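Local coordinates for protein disulfide isomerase (Pseudomonas aeruginosa, PDB 4N30) that probably acts as a thiol-disulfide oxidoreductase of the DsbA subfamily, a thioredoxin-fold protein thought to introduce or rearrange disulfide bonds in other proteins, at residues Ala44-Tyr49 / Leu108-Gly113; Ala54-Asn59 / Ser210-Leu215; Lys77-Ser82 / Thr206-Ala211; Leu88-Leu93 / Lys119-Ala124. All blocks are in the same frame, centred on the assembly; numbering follows the deposited sequence. Where two conformers were deposited one is given.

Contact 1 of 4, residues Ala44-Tyr49 / Leu108-Gly113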
loop_
_atom_site.group_PDB
_atom_site.type_symbol
_atom_site.label_atom_id
_atom_site.label_comp_id
_atom_site.label_asym_id
_atom_site.label_seq_id
_atom_site.Cartn_x
_atom_site.Cartn_y
_atom_site.Cartn_z
ATOM N N ALA A 44 -11.530 -0.305 4.325
ATOM C CA ALA A 44 -10.154 -0.604 4.690
ATOM C C ALA A 44 -9.985 -0.398 6.211
ATOM O O ALA A 44 -10.537 0.522 6.834
ATOM C CB ALA A 44 -9.182 0.293 3.915
ATOM N N ASN A 45 -9.180 -1.274 6.753
ATOM C CA ASN A 45 -8.820 -1.148 8.144
ATOM C C ASN A 45 -7.302 -1.301 8.249
ATOM O O ASN A 45 -6.581 -0.314 8.351
ATOM C CB ASN A 45 -9.623 -2.101 9.006
ATOM C CG ASN A 45 -9.258 -2.014 10.453
ATOM O OD1 ASN A 45 -8.274 -1.415 10.836
ATOM N ND2 ASN A 45 -10.111 -2.573 11.312
ATOM N N HIS A 46 -6.795 -2.540 8.187
ATOM C CA HIS A 46 -5.384 -2.732 8.414
ATOM C C HIS A 46 -4.530 -2.071 7.300
ATOM O O HIS A 46 -3.434 -1.692 7.618
ATOM C CB HIS A 46 -4.982 -4.210 8.527
ATOM C CG HIS A 46 -5.333 -5.062 7.365
ATOM N ND1 HIS A 46 -4.458 -5.412 6.358
ATOM C CD2 HIS A 46 -6.553 -5.708 7.045
ATOM C CE1 HIS A 46 -5.094 -6.258 5.477
ATOM N NE2 HIS A 46 -6.380 -6.434 5.904
ATOM N N SER A 47 -5.089 -1.940 6.093
ATOM C CA SER A 47 -4.334 -1.310 5.004
ATOM C C SER A 47 -4.496 0.198 4.925
ATOM O O SER A 47 -3.951 0.807 3.959
ATOM C CB SER A 47 -4.738 -2.008 3.680
ATOM O OG SER A 47 -6.119 -1.803 3.431
ATOM N N LEU A 48 -5.197 0.810 5.858
ATOM C CA LEU A 48 -5.558 2.255 5.905
ATOM C C LEU A 48 -4.598 2.979 6.812
ATOM O O LEU A 48 -4.351 2.512 7.936
ATOM C CB LEU A 48 -6.932 2.452 6.595
ATOM C CG LEU A 48 -7.326 3.919 6.910
ATOM C CD1 LEU A 48 -7.491 4.763 5.656
ATOM C CD2 LEU A 48 -8.603 3.927 7.723
ATOM N N TYR A 49 -4.041 4.126 6.370
ATOM C CA TYR A 49 -3.243 5.006 7.206
ATOM C C TYR A 49 -3.917 6.341 7.162
ATOM O O TYR A 49 -4.211 6.896 6.096
ATOM C CB TYR A 49 -1.822 5.085 6.635
ATOM C CG TYR A 49 -0.915 5.913 7.475
ATOM C CD1 TYR A 49 -0.352 5.406 8.668
ATOM C CD2 TYR A 49 -0.668 7.246 7.137
ATOM C CE1 TYR A 49 0.434 6.263 9.466
ATOM C CE2 TYR A 49 0.104 8.128 7.937
ATOM C CZ TYR A 49 0.635 7.552 9.088
ATOM O OH TYR A 49 1.404 8.328 9.919
ATOM N N LEU A 108 3.237 -11.426 3.757
ATOM C CA LEU A 108 3.695 -11.173 5.110
ATOM C C LEU A 108 2.971 -9.952 5.674
ATOM O O LEU A 108 2.480 -10.001 6.835
ATOM C CB LEU A 108 5.191 -10.906 5.192
ATOM C CG LEU A 108 6.024 -12.122 5.014
ATOM C CD1 LEU A 108 7.487 -11.692 4.952
ATOM C CD2 LEU A 108 5.800 -13.119 6.132
ATOM N N VAL A 109 2.772 -8.897 4.872
ATOM C CA VAL A 109 2.201 -7.691 5.469
ATOM C C VAL A 109 0.652 -7.920 5.721
ATOM O O VAL A 109 0.082 -7.435 6.724
ATOM C CB VAL A 109 2.457 -6.358 4.742
ATOM C CG1 VAL A 109 3.938 -6.071 4.694
ATOM C CG2 VAL A 109 1.823 -6.320 3.362
ATOM N N GLU A 110 -0.024 -8.659 4.821
ATOM C CA GLU A 110 -1.448 -8.996 5.089
ATOM C C GLU A 110 -1.519 -9.831 6.370
ATOM O O GLU A 110 -2.441 -9.607 7.208
ATOM C CB GLU A 110 -2.056 -9.761 3.926
ATOM C CG GLU A 110 -2.203 -8.961 2.617
ATOM C CD GLU A 110 -3.197 -7.800 2.812
ATOM O OE1 GLU A 110 -4.180 -7.958 3.569
ATOM O OE2 GLU A 110 -2.898 -6.653 2.457
ATOM N N CYS A 111 -0.606 -10.799 6.510
ATOM C CA CYS A 111 -0.651 -11.664 7.708
ATOM C C CYS A 111 -0.344 -10.869 8.919
ATOM O O CYS A 111 -0.872 -11.214 10.033
ATOM C CB CYS A 111 0.304 -12.834 7.404
ATOM S SG CYS A 111 -0.345 -13.961 6.198
ATOM N N ALA A 112 0.480 -9.820 8.869
ATOM C CA ALA A 112 0.701 -8.920 9.971
ATOM C C ALA A 112 -0.537 -8.174 10.322
ATOM O O ALA A 112 -0.834 -7.998 11.604
ATOM C CB ALA A 112 1.855 -7.961 9.654
ATOM N N GLY A 113 -1.277 -7.728 9.354
ATOM C CA GLY A 113 -2.565 -7.094 9.587
ATOM C C GLY A 113 -3.522 -7.989 10.365
ATOM O O GLY A 113 -4.300 -7.513 11.194
#
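His46 brings its imidazole and CB up to one flank of the helix segment 108-113, where Gly113 and Glu110 receive it. The apolar part of the contact is short: His46 CB stands 3.9 Å from Gly113 CA, and the two CA atoms are 5.3 Å apart. Gly113 has no side chain, so this carbon meets bare helix backbone. A chi1 of 57° tucks CG of His46 between the backbone N and the carbonyl carbon and puts the ring alongside the helix.

The ring-carboxylate part sets the two side chains about perpendicular, the carboxylate of Glu110 beside the ring edge with the planes 65° apart. Which way round the imidazole sits is uncertain, and its approach to the carboxylate is doubtful in detail. A bend at chi2 (-64°) brings the acid of Glu110 between the turn and His92 of strand 86-92, its firm polar partner, whose NE2 is hydrogen-bonded to OE2.

Backbone bonds fix both partners. A type I turn runs from Asn45 to Leu48, with Leu48 N 3.1 Å from Asn45 O; backbone hydrogen bonds of Ser47 with Trp90 and of Tyr49 with Leu88 tie the turn and the short strand after it to strand 86-92. On the helix, Gly113 N bonds to Val109 O at 3.0 Å, while Cys111 turns away into its disulfide with Cys157.

The buried Glu110 carboxylate would probably favour a protonated His92, whereas the turn itself meets the long helix most surely through carbon packing on Gly113.

Contact 2 of 4, residues Ala54-Asn59 / Ser210-Leu215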
loop_
_atom_site.group_PDB
_atom_site.type_symbol
_atom_site.label_atom_id
_atom_site.label_comp_id
_atom_site.label_asym_id
_atom_site.label_seq_id
_atom_site.Cartn_x
_atom_site.Cartn_y
_atom_site.Cartn_z
ATOM N N ALA A 54 -11.639 10.432 6.135
ATOM C CA ALA A 54 -11.073 11.420 5.218
ATOM C C ALA A 54 -11.898 11.501 3.915
ATOM O O ALA A 54 -12.340 10.514 3.325
ATOM C CB ALA A 54 -9.596 11.109 4.919
ATOM N N ARG A 55 -12.018 12.772 3.513
ATOM C CA ARG A 55 -12.683 13.064 2.249
ATOM C C ARG A 55 -11.958 12.397 1.006
ATOM O O ARG A 55 -12.673 11.872 0.142
ATOM C CB ARG A 55 -12.786 14.571 2.020
ATOM C CG ARG A 55 -13.243 14.885 0.612
ATOM C CD ARG A 55 -14.614 15.278 0.421
ATOM N NE ARG A 55 -14.793 15.744 -0.972
ATOM C CZ ARG A 55 -15.132 16.968 -1.396
ATOM N NH1 ARG A 55 -15.232 17.990 -0.538
ATOM N NH2 ARG A 55 -15.347 17.146 -2.707
ATOM N N TRP A 56 -10.617 12.469 0.933
ATOM C CA TRP A 56 -9.952 11.905 -0.268
ATOM C C TRP A 56 -9.110 10.767 0.224
ATOM O O TRP A 56 -8.508 10.804 1.321
ATOM C CB TRP A 56 -9.027 12.957 -0.874
ATOM C CG TRP A 56 -9.855 14.057 -1.506
ATOM C CD1 TRP A 56 -10.535 14.035 -2.669
ATOM C CD2 TRP A 56 -10.086 15.340 -0.903
ATOM N NE1 TRP A 56 -11.193 15.277 -2.887
ATOM C CE2 TRP A 56 -10.933 16.090 -1.827
ATOM C CE3 TRP A 56 -9.645 15.980 0.267
ATOM C CZ2 TRP A 56 -11.366 17.396 -1.561
ATOM C CZ3 TRP A 56 -10.029 17.348 0.478
ATOM C CH2 TRP A 56 -10.881 18.009 -0.428
ATOM N N THR A 57 -9.024 9.730 -0.597
ATOM C CA THR A 57 -8.174 8.552 -0.286
ATOM C C THR A 57 -7.138 8.431 -1.413
ATOM O O THR A 57 -7.514 8.349 -2.605
ATOM C CB THR A 57 -8.985 7.328 -0.334
ATOM O OG1 THR A 57 -9.838 7.299 0.838
ATOM C CG2 THR A 57 -8.100 5.983 -0.252
ATOM N N ILE A 58 -5.869 8.399 -1.026
ATOM C CA ILE A 58 -4.761 8.059 -1.955
ATOM C C ILE A 58 -4.553 6.555 -1.936
ATOM O O ILE A 58 -4.150 6.019 -0.844
ATOM C CB ILE A 58 -3.469 8.737 -1.568
ATOM C CG1 ILE A 58 -3.586 10.286 -1.601
ATOM C CG2 ILE A 58 -2.320 8.256 -2.457
ATOM C CD1 ILE A 58 -2.410 11.073 -1.013
ATOM N N ASN A 59 -4.941 5.833 -2.984
ATOM C CA ASN A 59 -4.626 4.419 -3.149
ATOM C C ASN A 59 -3.259 4.273 -3.747
ATOM O O ASN A 59 -3.044 4.772 -4.870
ATOM C CB ASN A 59 -5.659 3.735 -4.072
ATOM C CG ASN A 59 -7.010 3.701 -3.443
ATOM O OD1 ASN A 59 -7.312 2.799 -2.660
ATOM N ND2 ASN A 59 -7.834 4.709 -3.751
ATOM N N SER A 210 -2.602 19.496 -7.015
ATOM C CA SER A 210 -3.284 19.732 -8.283
ATOM C C SER A 210 -4.218 18.621 -8.733
ATOM O O SER A 210 -5.231 18.877 -9.368
ATOM C CB SER A 210 -2.303 20.129 -9.399
ATOM O OG SER A 210 -1.370 19.131 -9.721
ATOM N N ALA A 211 -3.896 17.400 -8.348
ATOM C CA ALA A 211 -4.841 16.267 -8.637
ATOM C C ALA A 211 -6.104 16.432 -7.813
ATOM O O ALA A 211 -7.174 16.166 -8.378
ATOM C CB ALA A 211 -4.111 14.958 -8.232
ATOM N N ILE A 212 -5.958 16.817 -6.528
ATOM C CA ILE A 212 -7.205 16.946 -5.717
ATOM C C ILE A 212 -8.018 18.153 -6.266
ATOM O O ILE A 212 -9.242 18.118 -6.330
ATOM C CB ILE A 212 -6.840 17.051 -4.220
ATOM C CG1 ILE A 212 -6.353 15.658 -3.768
ATOM C CG2 ILE A 212 -8.083 17.474 -3.403
ATOM C CD1 ILE A 212 -5.712 15.728 -2.394
ATOM N N ASP A 213 -7.335 19.233 -6.668
ATOM C CA ASP A 213 -7.980 20.374 -7.282
ATOM C C ASP A 213 -8.700 19.940 -8.557
ATOM O O ASP A 213 -9.818 20.385 -8.834
ATOM C CB ASP A 213 -6.931 21.440 -7.519
ATOM C CG ASP A 213 -7.443 22.637 -8.197
ATOM O OD1 ASP A 213 -7.794 23.605 -7.535
ATOM O OD2 ASP A 213 -7.392 22.690 -9.460
ATOM N N TRP A 214 -8.047 19.078 -9.352
ATOM C CA TRP A 214 -8.745 18.569 -10.540
ATOM C C TRP A 214 -10.016 17.771 -10.200
ATOM O O TRP A 214 -11.057 17.924 -10.860
ATOM C CB TRP A 214 -7.744 17.715 -11.327
ATOM C CG TRP A 214 -8.305 17.145 -12.612
ATOM C CD1 TRP A 214 -8.129 17.701 -13.896
ATOM C CD2 TRP A 214 -8.981 15.897 -12.805
ATOM N NE1 TRP A 214 -8.714 16.872 -14.853
ATOM C CE2 TRP A 214 -9.274 15.791 -14.220
ATOM C CE3 TRP A 214 -9.429 14.901 -11.931
ATOM C CZ2 TRP A 214 -9.895 14.677 -14.790
ATOM C CZ3 TRP A 214 -10.103 13.755 -12.515
ATOM C CH2 TRP A 214 -10.313 13.668 -13.898
ATOM N N LEU A 215 -9.960 17.011 -9.105
ATOM C CA LEU A 215 -11.149 16.273 -8.677
ATOM C C LEU A 215 -12.268 17.224 -8.206
ATOM O O LEU A 215 -13.456 16.947 -8.498
ATOM C CB LEU A 215 -10.776 15.318 -7.557
ATOM C CG LEU A 215 -9.926 14.104 -7.916
ATOM C CD1 LEU A 215 -9.489 13.428 -6.602
ATOM C CD2 LEU A 215 -10.706 13.127 -8.776
#
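The first residues of strand 56-62 run past helix 205-216 with their backbones closest at Trp56 and Ile212, whose CA atoms are 7.9 Å apart, so side chains alone bridge the gap. The indole of Trp56 does most of this. Ile212 sets its CG2 methyl over one face of the ring, 3.7 Å from the centroid of the six-membered ring and 18° off its normal, a CH-pi contact whose shortest approach is Trp56 CE2 to Ile212 CG2 at 3.5 Å. That methyl is the branch anti to the backbone N of Ile212, which carries it out from the helix. Leu215, one turn on, runs antiparallel to the indole and touches it more loosely, its CD1 4.1 Å from Trp56 CD1.

On the other face lies Arg55: its CG rests 3.5 Å above the indole plane, and the flat of its guanidinium is turned to Trp56 CZ2. Asp190 binds Arg55 NH2 in a salt bridge and takes a weak hydrogen bond from Trp56 NE1, steadying this side of the sandwich. Leu215 continues onto Ile188 and Val197. The whole is the packing of a C-terminal helix against the central sheet, characteristic of the thioredoxin fold.

Contact 3 of 4, residues Lys77-Ser82 / Thr206-Ala211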
loop_
_atom_site.group_PDB
_atom_site.type_symbol
_atom_site.label_atom_id
_atom_site.label_comp_id
_atom_site.label_asym_id
_atom_site.label_seq_id
_atom_site.Cartn_x
_atom_site.Cartn_y
_atom_site.Cartn_z
ATOM N N LYS A 77 3.281 9.078 3.731
ATOM C CA LYS A 77 2.650 8.993 5.037
ATOM C C LYS A 77 2.841 10.357 5.803
ATOM O O LYS A 77 1.883 10.786 6.453
ATOM C CB LYS A 77 3.272 7.860 5.809
ATOM C CG LYS A 77 2.885 6.456 5.266
ATOM C CD LYS A 77 3.665 5.310 5.935
ATOM C CE LYS A 77 3.219 5.188 7.348
ATOM N NZ LYS A 77 4.162 4.340 8.112
ATOM N N ARG A 78 4.010 10.971 5.699
ATOM C CA ARG A 78 4.238 12.298 6.310
ATOM C C ARG A 78 3.218 13.289 5.773
ATOM O O ARG A 78 2.566 14.077 6.519
ATOM C CB ARG A 78 5.667 12.712 5.962
ATOM C CG ARG A 78 6.205 13.768 6.913
ATOM C CD ARG A 78 7.696 14.081 6.810
ATOM N NE ARG A 78 7.835 15.433 6.270
ATOM C CZ ARG A 78 6.941 16.392 6.481
ATOM N NH1 ARG A 78 5.913 16.146 7.273
ATOM N NH2 ARG A 78 7.080 17.594 5.931
ATOM N N TRP A 79 3.073 13.291 4.459
ATOM C CA TRP A 79 2.155 14.222 3.849
ATOM C C TRP A 79 0.749 13.977 4.387
ATOM O O TRP A 79 -0.013 14.943 4.691
ATOM C CB TRP A 79 2.291 14.195 2.312
ATOM C CG TRP A 79 1.498 15.276 1.650
ATOM C CD1 TRP A 79 2.028 16.509 1.237
ATOM C CD2 TRP A 79 0.136 15.254 1.167
ATOM N NE1 TRP A 79 1.024 17.196 0.600
ATOM C CE2 TRP A 79 -0.128 16.531 0.559
ATOM C CE3 TRP A 79 -0.909 14.341 1.258
ATOM C CZ2 TRP A 79 -1.338 16.887 0.026
ATOM C CZ3 TRP A 79 -2.147 14.675 0.710
ATOM C CH2 TRP A 79 -2.373 15.924 0.127
ATOM N N VAL A 80 0.328 12.737 4.507
ATOM C CA VAL A 80 -0.996 12.449 5.018
ATOM C C VAL A 80 -1.120 12.895 6.476
ATOM O O VAL A 80 -2.162 13.457 6.863
ATOM C CB VAL A 80 -1.242 10.926 4.828
ATOM C CG1 VAL A 80 -2.369 10.493 5.759
ATOM C CG2 VAL A 80 -1.552 10.585 3.379
ATOM N N ASP A 81 -0.051 12.790 7.243
ATOM C CA ASP A 81 -0.036 13.303 8.659
ATOM C C ASP A 81 -0.374 14.766 8.740
ATOM O O ASP A 81 -1.076 15.170 9.689
ATOM C CB ASP A 81 1.328 13.112 9.283
ATOM C CG ASP A 81 1.638 11.661 9.600
ATOM O OD1 ASP A 81 0.749 10.771 9.649
ATOM O OD2 ASP A 81 2.821 11.405 9.850
ATOM N N SER A 82 0.063 15.547 7.763
ATOM C CA SER A 82 -0.188 16.959 7.809
ATOM C C SER A 82 -1.408 17.374 7.008
ATOM O O SER A 82 -1.658 18.594 6.965
ATOM C CB SER A 82 1.042 17.761 7.439
ATOM O OG SER A 82 1.373 17.591 6.085
ATOM N N THR A 206 2.976 19.275 -5.153
ATOM C CA THR A 206 2.290 20.065 -6.161
ATOM C C THR A 206 1.349 19.167 -6.994
ATOM O O THR A 206 0.234 19.517 -7.392
ATOM C CB THR A 206 3.248 20.774 -7.060
ATOM O OG1 THR A 206 4.124 21.506 -6.177
ATOM C CG2 THR A 206 2.513 21.668 -8.083
ATOM N N THR A 207 1.872 17.989 -7.357
ATOM C CA THR A 207 1.126 16.974 -8.063
ATOM C C THR A 207 -0.103 16.529 -7.240
ATOM O O THR A 207 -1.226 16.444 -7.792
ATOM C CB THR A 207 2.050 15.835 -8.479
ATOM O OG1 THR A 207 3.090 16.418 -9.314
ATOM C CG2 THR A 207 1.245 14.793 -9.251
ATOM N N LEU A 208 0.065 16.243 -5.963
ATOM C CA LEU A 208 -1.032 15.806 -5.157
ATOM C C LEU A 208 -2.098 16.909 -5.067
ATOM O O LEU A 208 -3.299 16.656 -5.186
ATOM C CB LEU A 208 -0.574 15.428 -3.741
ATOM C CG LEU A 208 0.324 14.183 -3.688
ATOM C CD1 LEU A 208 0.798 13.940 -2.281
ATOM C CD2 LEU A 208 -0.318 12.931 -4.222
ATOM N N LEU A 209 -1.649 18.125 -4.754
ATOM C CA LEU A 209 -2.613 19.251 -4.609
ATOM C C LEU A 209 -3.338 19.488 -5.874
ATOM O O LEU A 209 -4.546 19.797 -5.904
ATOM C CB LEU A 209 -1.880 20.556 -4.192
ATOM C CG LEU A 209 -1.316 20.515 -2.764
ATOM C CD1 LEU A 209 -0.379 21.702 -2.535
ATOM C CD2 LEU A 209 -2.460 20.440 -1.766
ATOM N N SER A 210 -2.602 19.496 -7.015
ATOM C CA SER A 210 -3.284 19.732 -8.283
ATOM C C SER A 210 -4.218 18.621 -8.733
ATOM O O SER A 210 -5.231 18.877 -9.368
ATOM C CB SER A 210 -2.303 20.129 -9.399
ATOM O OG SER A 210 -1.370 19.131 -9.721
ATOM N N ALA A 211 -3.896 17.400 -8.348
ATOM C CA ALA A 211 -4.841 16.267 -8.637
ATOM C C ALA A 211 -6.104 16.432 -7.813
ATOM O O ALA A 211 -7.174 16.166 -8.378
ATOM C CB ALA A 211 -4.111 14.958 -8.232
#
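Leu208 comes to Trp79 from the opposite direction and lays its CD1 methyl over one face of the indole, 3.9 Å from the centroid of the six-membered ring and 15° off the normal. This CH-pi contact is closest at the ring junction, where Trp79 CD2 and Leu208 CD1 are 3.7 Å apart. Leu209 arrives at the edge instead, its CD2 near the ring plane and 4.1 Å from Trp79 CZ2. Face and edge are thus taken by successive residues of one helix.

The indole is extended toward them because its CG points opposite the backbone N (chi1 -172°). His83 stacks on the same ring and binds Trp79 O through its ND1. Helix 67-81 and the C-terminal helix pack side by side on the sheet of the thioredoxin fold, Trp79 on Val86 and Leu208 on Leu186 and Ile188. The C-terminal helix is tied near its start by Asp204 OD1, which accepts from Thr207 N, and by Ser210 OG, 2.9 Å from Thr206 O.

The atoms that meet are all carbon, so dispersion and CH-pi attraction join the two helices. Leu208 is buried while Leu209 is exposed, so the apolar seam runs from the interior to the surface.

Contact 4 of 4, residues Leu88-Leu93 / Lys119-Ala124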
loop_
_atom_site.group_PDB
_atom_site.type_symbol
_atom_site.label_atom_id
_atom_site.label_comp_id
_atom_site.label_asym_id
_atom_site.label_seq_id
_atom_site.Cartn_x
_atom_site.Cartn_y
_atom_site.Cartn_z
ATOM N N LEU A 88 -4.654 7.255 3.251
ATOM C CA LEU A 88 -3.772 6.455 2.372
ATOM C C LEU A 88 -4.142 5.007 2.498
ATOM O O LEU A 88 -4.284 4.502 3.647
ATOM C CB LEU A 88 -2.279 6.674 2.858
ATOM C CG LEU A 88 -1.254 5.733 2.253
ATOM C CD1 LEU A 88 -1.081 5.980 0.739
ATOM C CD2 LEU A 88 0.099 6.004 2.874
ATOM N N VAL A 89 -4.366 4.316 1.383
ATOM C CA VAL A 89 -4.595 2.885 1.402
ATOM C C VAL A 89 -3.586 2.180 0.587
ATOM O O VAL A 89 -3.353 2.575 -0.609
ATOM C CB VAL A 89 -6.042 2.540 0.924
ATOM C CG1 VAL A 89 -6.202 1.039 0.834
ATOM C CG2 VAL A 89 -7.072 3.168 1.895
ATOM N N TRP A 90 -2.834 1.233 1.162
ATOM C CA TRP A 90 -1.845 0.491 0.400
ATOM C C TRP A 90 -2.583 -0.475 -0.507
ATOM O O TRP A 90 -3.406 -1.265 0.043
ATOM C CB TRP A 90 -0.963 -0.299 1.362
ATOM C CG TRP A 90 0.073 -1.208 0.707
ATOM C CD1 TRP A 90 -0.103 -2.483 0.217
ATOM C CD2 TRP A 90 1.467 -0.895 0.454
ATOM N NE1 TRP A 90 1.058 -2.978 -0.243
ATOM C CE2 TRP A 90 2.048 -2.068 -0.110
ATOM C CE3 TRP A 90 2.263 0.225 0.753
ATOM C CZ2 TRP A 90 3.401 -2.135 -0.437
ATOM C CZ3 TRP A 90 3.620 0.130 0.458
ATOM C CH2 TRP A 90 4.155 -1.044 -0.130
ATOM N N ARG A 91 -2.264 -0.537 -1.777
ATOM C CA ARG A 91 -2.792 -1.547 -2.678
ATOM C C ARG A 91 -1.634 -2.327 -3.229
ATOM O O ARG A 91 -0.604 -1.800 -3.636
ATOM C CB ARG A 91 -3.562 -0.855 -3.827
ATOM C CG ARG A 91 -4.681 0.106 -3.387
ATOM C CD ARG A 91 -5.723 -0.510 -2.493
ATOM N NE ARG A 91 -6.458 -1.349 -3.346
ATOM C CZ ARG A 91 -7.482 -0.973 -4.132
ATOM N NH1 ARG A 91 -7.901 0.287 -4.203
ATOM N NH2 ARG A 91 -8.047 -1.894 -4.912
ATOM N N HIS A 92 -1.764 -3.642 -3.362
ATOM C CA HIS A 92 -0.656 -4.488 -3.802
ATOM C C HIS A 92 -0.475 -4.477 -5.255
ATOM O O HIS A 92 -1.402 -4.879 -6.018
ATOM C CB HIS A 92 -0.866 -5.923 -3.292
ATOM C CG HIS A 92 -0.837 -6.021 -1.844
ATOM N ND1 HIS A 92 0.312 -5.939 -1.115
ATOM C CD2 HIS A 92 -1.880 -6.268 -0.941
ATOM C CE1 HIS A 92 -0.009 -6.087 0.183
ATOM N NE2 HIS A 92 -1.345 -6.249 0.300
ATOM N N LEU A 93 0.771 -4.219 -5.700
ATOM C CA LEU A 93 1.156 -4.511 -7.038
ATOM C C LEU A 93 2.624 -4.913 -7.016
ATOM O O LEU A 93 3.471 -4.261 -7.584
ATOM C CB LEU A 93 0.896 -3.321 -7.945
ATOM C CG LEU A 93 1.178 -3.516 -9.441
ATOM C CD1 LEU A 93 0.270 -4.625 -9.962
ATOM C CD2 LEU A 93 0.940 -2.226 -10.222
ATOM N N LYS A 119 -1.618 -0.992 12.734
ATOM C CA LYS A 119 -0.371 -0.662 13.302
ATOM C C LYS A 119 0.678 -1.730 12.897
ATOM O O LYS A 119 1.782 -1.414 12.437
ATOM C CB LYS A 119 -0.465 -0.579 14.862
ATOM C CG LYS A 119 0.883 -0.371 15.589
ATOM C CD LYS A 119 1.380 1.059 15.439
ATOM C CE LYS A 119 2.829 1.265 15.895
ATOM N NZ LYS A 119 2.888 1.535 17.361
ATOM N N ALA A 120 0.289 -3.006 12.966
ATOM C CA ALA A 120 1.198 -4.079 12.556
ATOM C C ALA A 120 1.460 -4.074 11.040
ATOM O O ALA A 120 2.594 -4.360 10.639
ATOM C CB ALA A 120 0.683 -5.475 13.007
ATOM N N PHE A 121 0.424 -3.813 10.281
ATOM C CA PHE A 121 0.551 -3.791 8.851
ATOM C C PHE A 121 1.572 -2.731 8.409
ATOM O O PHE A 121 2.541 -3.058 7.683
ATOM C CB PHE A 121 -0.819 -3.508 8.207
ATOM C CG PHE A 121 -0.780 -3.321 6.721
ATOM C CD1 PHE A 121 -1.010 -4.426 5.934
ATOM C CD2 PHE A 121 -0.569 -2.100 6.098
ATOM C CE1 PHE A 121 -1.044 -4.339 4.541
ATOM C CE2 PHE A 121 -0.615 -2.011 4.698
ATOM C CZ PHE A 121 -0.813 -3.144 3.936
ATOM N N TRP A 122 1.443 -1.519 8.894
ATOM C CA TRP A 122 2.361 -0.471 8.473
ATOM C C TRP A 122 3.730 -0.600 9.092
ATOM O O TRP A 122 4.699 -0.291 8.415
ATOM C CB TRP A 122 1.725 0.915 8.747
ATOM C CG TRP A 122 0.582 1.174 7.844
ATOM C CD1 TRP A 122 -0.773 1.044 8.142
ATOM C CD2 TRP A 122 0.634 1.599 6.480
ATOM N NE1 TRP A 122 -1.554 1.316 7.041
ATOM C CE2 TRP A 122 -0.735 1.701 6.002
ATOM C CE3 TRP A 122 1.696 1.920 5.561
ATOM C CZ2 TRP A 122 -1.018 2.048 4.698
ATOM C CZ3 TRP A 122 1.379 2.316 4.261
ATOM C CH2 TRP A 122 0.013 2.360 3.840
ATOM N N SER A 123 3.814 -1.174 10.281
ATOM C CA SER A 123 5.108 -1.489 10.838
ATOM C C SER A 123 5.803 -2.573 10.041
ATOM O O SER A 123 7.029 -2.497 9.855
ATOM C CB SER A 123 5.021 -1.879 12.324
ATOM O OG SER A 123 4.674 -0.752 13.077
ATOM N N ALA A 124 5.061 -3.528 9.510
ATOM C CA ALA A 124 5.663 -4.652 8.735
ATOM C C ALA A 124 6.129 -4.059 7.411
ATOM O O ALA A 124 7.149 -4.519 6.836
ATOM C CB ALA A 124 4.707 -5.794 8.533
#
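Phe121 presents its edge to the face of Trp90 in an offset edge-to-face pair: the phenyl and the five-membered ring of the indole have centroids 5.5 Å apart and planes at 75°. The two side chains cross at about a right angle, and Trp90 CB comes in the plane of the phenyl at its rim, 3.8 Å from Phe121 CE2. Phe121 has CG anti to its backbone N (chi1 174°), which carries its ring to the strand; Trp90 points CB at the helix, but its indole then leads away, so CB and the near part of the ring do the touching.

The remaining packing is of apolar carbons around the far end of the Trp122 indole. Its CH2 touches Trp90 CB at 3.8 Å and Leu88 CD2 at the same distance of 3.8 Å, wedged between alternate side chains of the strand. Within the helix segment, Phe121 CD2 rests 3.6 Å above the plane of Trp122, so the two aromatics brace one another. The NE1 of this indole has a weak hydrogen bond to Leu48 O, and its ring meets Tyr49 edge-to-face.

Strand 88-92 and helix 119-124 approach to 11.3 Å between axes at 62°, a separation filled by these rings. The contact lies near the chain's centre, where long helix 99-131, part of the helical insertion expected in a DsbA relative, meets the thioredoxin sheet. Helix 67-81 adjoins through Thr73 on Trp90 and Lys77 on Trp122.

How the contacts relate
Contact 4, about 5 Å from the chain centre, is the aromatic core, where helix 99-131 meets strand 86-92. Contact 1 uses the same helix and lies only about 5 Å away between centres, but is more polar, with one partner partly exposed. Contacts 2 and 3 share helix 205-216 and lie about 16 Å from the chain centre; in each, a methyl of that helix lies on the face of a tryptophan, which belongs to strand 56-62 in contact 2 and to helix 67-81 in contact 3, the latter opening to the surface. The sheet joins the two groups: Ile58 O of contact 2 accepts a hydrogen bond from Val89 N of contact 4, and Lys77 of contact 3 packs on Leu88.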